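PDB 3WXX: AopB from Aeromonas hydrophila, which probably acts as a membrane-inserting translocator of the type III secretion system, held here, through its central part, in complex with its chaperone AcrH. Local coordinates for residues Ala128-Gly133 and Phe213-Ala218; Gly142-Ala147 and Val193-Thr198. All coordinates share one frame; numbering follows the deposited sequence.

Contact 1 (Ala128-Gly133 and Phe213-Ala218)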
loop_
_atom_site.group_PDB
_atom_site.type_symbol
_atom_site.label_atom_id
_atom_site.label_comp_id
_atom_site.label_asym_id
_atom_site.label_seq_id
_atom_site.Cartn_x
_atom_site.Cartn_y
_atom_site.Cartn_z
ATOM N N ALA B 128 -5.278 -2.618 5.460
ATOM C CA ALA B 128 -4.372 -1.544 5.817
ATOM C C ALA B 128 -4.211 -1.458 7.328
ATOM O O ALA B 128 -3.141 -1.176 7.845
ATOM C CB ALA B 128 -4.883 -0.229 5.262
ATOM N N SER B 129 -5.294 -1.732 8.020
ATOM C CA SER B 129 -5.320 -1.796 9.455
ATOM C C SER B 129 -4.341 -2.815 10.043
ATOM O O SER B 129 -3.615 -2.509 10.991
ATOM C CB SER B 129 -6.724 -2.147 9.868
ATOM O OG SER B 129 -6.900 -1.785 11.204
HETATM N N MSE B 130 -4.272 -4.005 9.450
HETATM C CA MSE B 130 -3.266 -4.954 9.850
HETATM C C MSE B 130 -1.887 -4.423 9.543
HETATM O O MSE B 130 -0.940 -4.631 10.335
HETATM C CB MSE B 130 -3.372 -6.287 9.144
HETATM C CG MSE B 130 -1.988 -6.989 9.070
HETATM SE SE MSE B 130 -2.149 -8.320 7.670
HETATM C CE MSE B 130 -4.074 -8.917 7.753
ATOM N N VAL B 131 -1.729 -3.790 8.374
ATOM C CA VAL B 131 -0.427 -3.229 7.995
ATOM C C VAL B 131 0.068 -2.251 9.074
ATOM O O VAL B 131 1.243 -2.237 9.408
ATOM C CB VAL B 131 -0.469 -2.574 6.590
ATOM C CG1 VAL B 131 0.877 -2.006 6.218
ATOM C CG2 VAL B 131 -0.885 -3.599 5.544
ATOM N N ILE B 132 -0.827 -1.485 9.686
ATOM C CA ILE B 132 -0.399 -0.668 10.839
ATOM C C ILE B 132 0.163 -1.532 11.949
ATOM O O ILE B 132 1.220 -1.256 12.470
ATOM C CB ILE B 132 -1.537 0.196 11.397
ATOM C CG1 ILE B 132 -1.708 1.433 10.533
ATOM C CG2 ILE B 132 -1.219 0.652 12.809
ATOM C CD1 ILE B 132 -3.083 2.038 10.672
ATOM N N GLY B 133 -0.561 -2.589 12.286
ATOM C CA GLY B 133 -0.054 -3.622 13.212
ATOM C C GLY B 133 1.306 -4.187 12.849
ATOM O O GLY B 133 2.207 -4.222 13.672
ATOM N N PHE B 213 1.308 -11.594 14.187
ATOM C CA PHE B 213 0.973 -10.884 15.389
ATOM C C PHE B 213 0.074 -9.697 15.125
ATOM O O PHE B 213 -0.727 -9.351 15.966
ATOM C CB PHE B 213 2.252 -10.471 16.118
ATOM C CG PHE B 213 2.982 -11.629 16.773
ATOM C CD1 PHE B 213 2.604 -12.971 16.531
ATOM C CD2 PHE B 213 4.068 -11.385 17.620
ATOM C CE1 PHE B 213 3.284 -14.019 17.132
ATOM C CE2 PHE B 213 4.748 -12.429 18.226
ATOM C CZ PHE B 213 4.358 -13.746 17.981
ATOM N N ALA B 214 0.189 -9.058 13.970
ATOM C CA ALA B 214 -0.752 -7.995 13.590
ATOM C C ALA B 214 -2.146 -8.576 13.439
ATOM O O ALA B 214 -3.163 -7.966 13.772
ATOM C CB ALA B 214 -0.329 -7.389 12.295
ATOM N N THR B 215 -2.169 -9.809 12.977
ATOM C CA THR B 215 -3.404 -10.549 12.836
ATOM C C THR B 215 -4.035 -10.885 14.208
ATOM O O THR B 215 -5.257 -10.763 14.339
ATOM C CB THR B 215 -3.180 -11.789 11.931
ATOM O OG1 THR B 215 -2.919 -11.320 10.602
ATOM C CG2 THR B 215 -4.391 -12.750 11.922
ATOM N N GLN B 216 -3.227 -11.276 15.206
ATOM C CA GLN B 216 -3.742 -11.508 16.578
ATOM C C GLN B 216 -4.123 -10.182 17.263
ATOM O O GLN B 216 -5.166 -10.104 17.918
ATOM C CB GLN B 216 -2.770 -12.259 17.492
ATOM C CG GLN B 216 -2.402 -13.699 17.201
ATOM C CD GLN B 216 -2.929 -14.286 15.890
ATOM O OE1 GLN B 216 -3.169 -13.581 14.912
ATOM N NE2 GLN B 216 -3.102 -15.608 15.878
ATOM N N ALA B 217 -3.302 -9.145 17.110
ATOM C CA ALA B 217 -3.631 -7.826 17.650
ATOM C C ALA B 217 -4.972 -7.368 17.099
ATOM O O ALA B 217 -5.750 -6.723 17.810
ATOM C CB ALA B 217 -2.545 -6.809 17.319
ATOM N N ALA B 218 -5.258 -7.735 15.846
ATOM C CA ALA B 218 -6.539 -7.392 15.193
ATOM C C ALA B 218 -7.822 -7.884 15.929
ATOM O O ALA B 218 -8.888 -7.280 15.761
ATOM C CB ALA B 218 -6.541 -7.870 13.747
#
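Ala214 sets its methyl group against the side of segment 128-133 made by Met130 and Gly133, and the contact between the two helices is almost wholly van der Waals. The short axes of 128-133 and 213-217 approach to 8.3 Å with an angle of 113° between their directions, so the helices cross steeply and meet over a small patch of 174 Å². Backbone packing supplies much of it. Ala214 CB lies 3.4 Å from Met130 O and 3.6 Å from Gly133 C, resting on main chain as well as on the Met130 side chain. Gly133 has no side chain to hold the helices apart, and its CA comes within 4.4 Å of Ala214 CA.

Side-chain packing comes mainly from Met130, which is selenomethionine in this crystal. Its CG stands anti to the backbone N (chi1 153°), which carries the chain out beside the Ala214 methyl, with Met130 CG and Ala214 CB 3.6 Å apart. A bend at chi3 then lays the end of the chain alongside Thr215, both side chains pointing the same way. Met130 CE ends 3.9 Å from Thr215 OG1, an ordinary contact of a methyl with a hydroxyl.

Polar bonding stays within each helix: no hydrogen bond crosses the contact, and Thr215 OG1 is hydrogen-bonded to Val211 O one turn back on its own helix. On another side of 128-133, AcrH covers Val131 with its Tyr85 and Ile132 with its Met88. Small residues thus let a predicted transmembrane segment and the last helix of the chain pack backbone to methyl, while selenomethionine extends the apolar patch toward the exposed Thr215. Such an interface depends on fit of shape, without directional bonds between the helices.

Contact 2 (Gly142-Ala147 and Val193-Thr198); sequences GAAVGA and VSIAVT
Ile195 holds its CD1 methyl over one face of the peptide group joining Ala144 to Val145, almost straight above the nitrogen, with Ile195 CD1 and Val145 N 4.0 Å apart. A second flat group, the peptide carbonyl of Ser194, lies within helix 179-198 and is approached on both faces: Thr198 N comes from one and Thr198 OG1 from the other. The hydroxyl bond, 2.8 Å from Thr198 OG1 to Ser194 O, leaves the carbonyl plane by 37°. The threonine hydroxyl is thereby spent on its own helix, as is Ser194 OG on Val190 O.

No hydrogen bond crosses the contact, and the side chains that meet are all apolar. Ile195 CD1 also meets Ala144 CB at 4.0 Å, its methyl settling beside the small side chain as well as over the peptide. Ile195 points toward 142-147 from its CB on; with CG1 anti to the carbonyl carbon (chi1 -64°) its longer branch continues to that segment, and a chi2 of -68° turns the last methyl onto it. Farther back along the branch, Ile195 CG1 passes Val145 CB at 4.3 Å.

All three touching residues are buried, and other parts of the complex close round them. Helix 201-217 brings Ala207 and Val211 against Val145 and Ala203 against Ile195, while His57 of AcrH packs on Ala144. Ile195 alone of 193-198 touches 142-147, over a shared area of 100 Å² between two predicted transmembrane segments. It gives the partner helix a hydrocarbon surface, while the hydroxyls of Ser194 and Thr198 are bonded to carbonyls of their own helix; that chemistry suits segments probably destined for a membrane and sheltered here among other helices and the chaperone.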
loop_
_atom_site.group_PDB
_atom_site.type_symbol
_atom_site.label_atom_id
_atom_site.label_comp_id
_atom_site.label_asym_id
_atom_site.label_seq_id
_atom_site.Cartn_x
_atom_site.Cartn_y
_atom_site.Cartn_z
ATOM N N GLY B 142 7.477 -4.782 8.268
ATOM C CA GLY B 142 6.005 -4.715 8.248
ATOM C C GLY B 142 5.467 -3.891 7.109
ATOM O O GLY B 142 4.562 -4.298 6.393
ATOM N N ALA B 143 6.040 -2.722 6.916
ATOM C CA ALA B 143 5.598 -1.873 5.822
ATOM C C ALA B 143 5.819 -2.590 4.502
ATOM O O ALA B 143 4.938 -2.605 3.658
ATOM C CB ALA B 143 6.354 -0.561 5.812
ATOM N N ALA B 144 7.020 -3.135 4.331
ATOM C CA ALA B 144 7.355 -3.859 3.119
ATOM C C ALA B 144 6.319 -4.922 2.771
ATOM O O ALA B 144 5.651 -4.823 1.765
ATOM C CB ALA B 144 8.705 -4.519 3.261
ATOM N N VAL B 145 6.132 -5.901 3.635
ATOM C CA VAL B 145 5.181 -6.941 3.307
ATOM C C VAL B 145 3.776 -6.357 3.134
ATOM O O VAL B 145 2.971 -6.879 2.338
ATOM C CB VAL B 145 5.179 -8.083 4.352
ATOM C CG1 VAL B 145 4.625 -7.595 5.683
ATOM C CG2 VAL B 145 4.402 -9.292 3.849
ATOM N N GLY B 146 3.458 -5.311 3.906
ATOM C CA GLY B 146 2.121 -4.691 3.824
ATOM C C GLY B 146 1.897 -4.075 2.478
ATOM O O GLY B 146 0.849 -4.246 1.852
ATOM N N ALA B 147 2.897 -3.384 1.989
ATOM C CA ALA B 147 2.759 -2.778 0.685
ATOM C C ALA B 147 2.665 -3.852 -0.398
ATOM O O ALA B 147 1.914 -3.697 -1.353
ATOM C CB ALA B 147 3.916 -1.840 0.409
ATOM N N VAL B 193 6.692 -14.855 0.246
ATOM C CA VAL B 193 7.632 -15.487 -0.648
ATOM C C VAL B 193 8.392 -14.378 -1.357
ATOM O O VAL B 193 9.630 -14.358 -1.362
ATOM C CB VAL B 193 6.922 -16.413 -1.655
ATOM C CG1 VAL B 193 7.911 -16.958 -2.667
ATOM C CG2 VAL B 193 6.230 -17.562 -0.934
ATOM N N SER B 194 7.641 -13.455 -1.956
ATOM C CA SER B 194 8.248 -12.332 -2.679
ATOM C C SER B 194 9.292 -11.647 -1.803
ATOM O O SER B 194 10.348 -11.283 -2.310
ATOM C CB SER B 194 7.188 -11.322 -3.130
ATOM O OG SER B 194 5.910 -11.944 -3.268
ATOM N N ILE B 195 9.002 -11.443 -0.504
ATOM C CA ILE B 195 9.996 -10.815 0.393
ATOM C C ILE B 195 11.210 -11.716 0.474
ATOM O O ILE B 195 12.336 -11.258 0.301
ATOM C CB ILE B 195 9.488 -10.550 1.834
ATOM C CG1 ILE B 195 8.339 -9.531 1.897
ATOM C CG2 ILE B 195 10.611 -10.021 2.711
ATOM C CD1 ILE B 195 8.724 -8.111 1.543
ATOM N N ALA B 196 10.961 -13.010 0.685
ATOM C CA ALA B 196 12.031 -13.992 0.801
ATOM C C ALA B 196 12.952 -13.861 -0.376
ATOM O O ALA B 196 14.158 -13.703 -0.215
ATOM C CB ALA B 196 11.477 -15.394 0.864
ATOM N N VAL B 197 12.362 -13.863 -1.567
ATOM C CA VAL B 197 13.119 -13.693 -2.821
ATOM C C VAL B 197 13.898 -12.376 -2.875
ATOM O O VAL B 197 15.097 -12.383 -3.080
ATOM C CB VAL B 197 12.181 -13.759 -4.050
ATOM C CG1 VAL B 197 12.866 -13.209 -5.295
ATOM C CG2 VAL B 197 11.692 -15.193 -4.269
ATOM N N THR B 198 13.193 -11.259 -2.707
ATOM C CA THR B 198 13.770 -9.932 -2.921
ATOM C C THR B 198 14.802 -9.541 -1.852
ATOM O O THR B 198 15.750 -8.843 -2.144
ATOM C CB THR B 198 12.681 -8.818 -2.908
ATOM O OG1 THR B 198 11.516 -9.185 -3.677
ATOM C CG2 THR B 198 13.260 -7.521 -3.425
#

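How the contacts relate
From the N terminus, the helical range 126-151 supplies both first segments, 128-133 and 142-147, which are two arms of a hairpin: the chain reverses between them, and they touch directly, Val131 CG2 lying 3.6 Å from Gly146 CA. Next comes helix 179-198, whose end returns to 142-147 and closes a loop of 45 residues at contact 2. Helix 201-217 follows and closes a loop of 79 residues at contact 1, so the loop of contact 2 is nested inside that of contact 1. Their centres lie about 15 Å apart, contact 2 nearer the centre of the folded chain. Together they tie two successive C-terminal helices to the hairpin, all within the SseC-like family region.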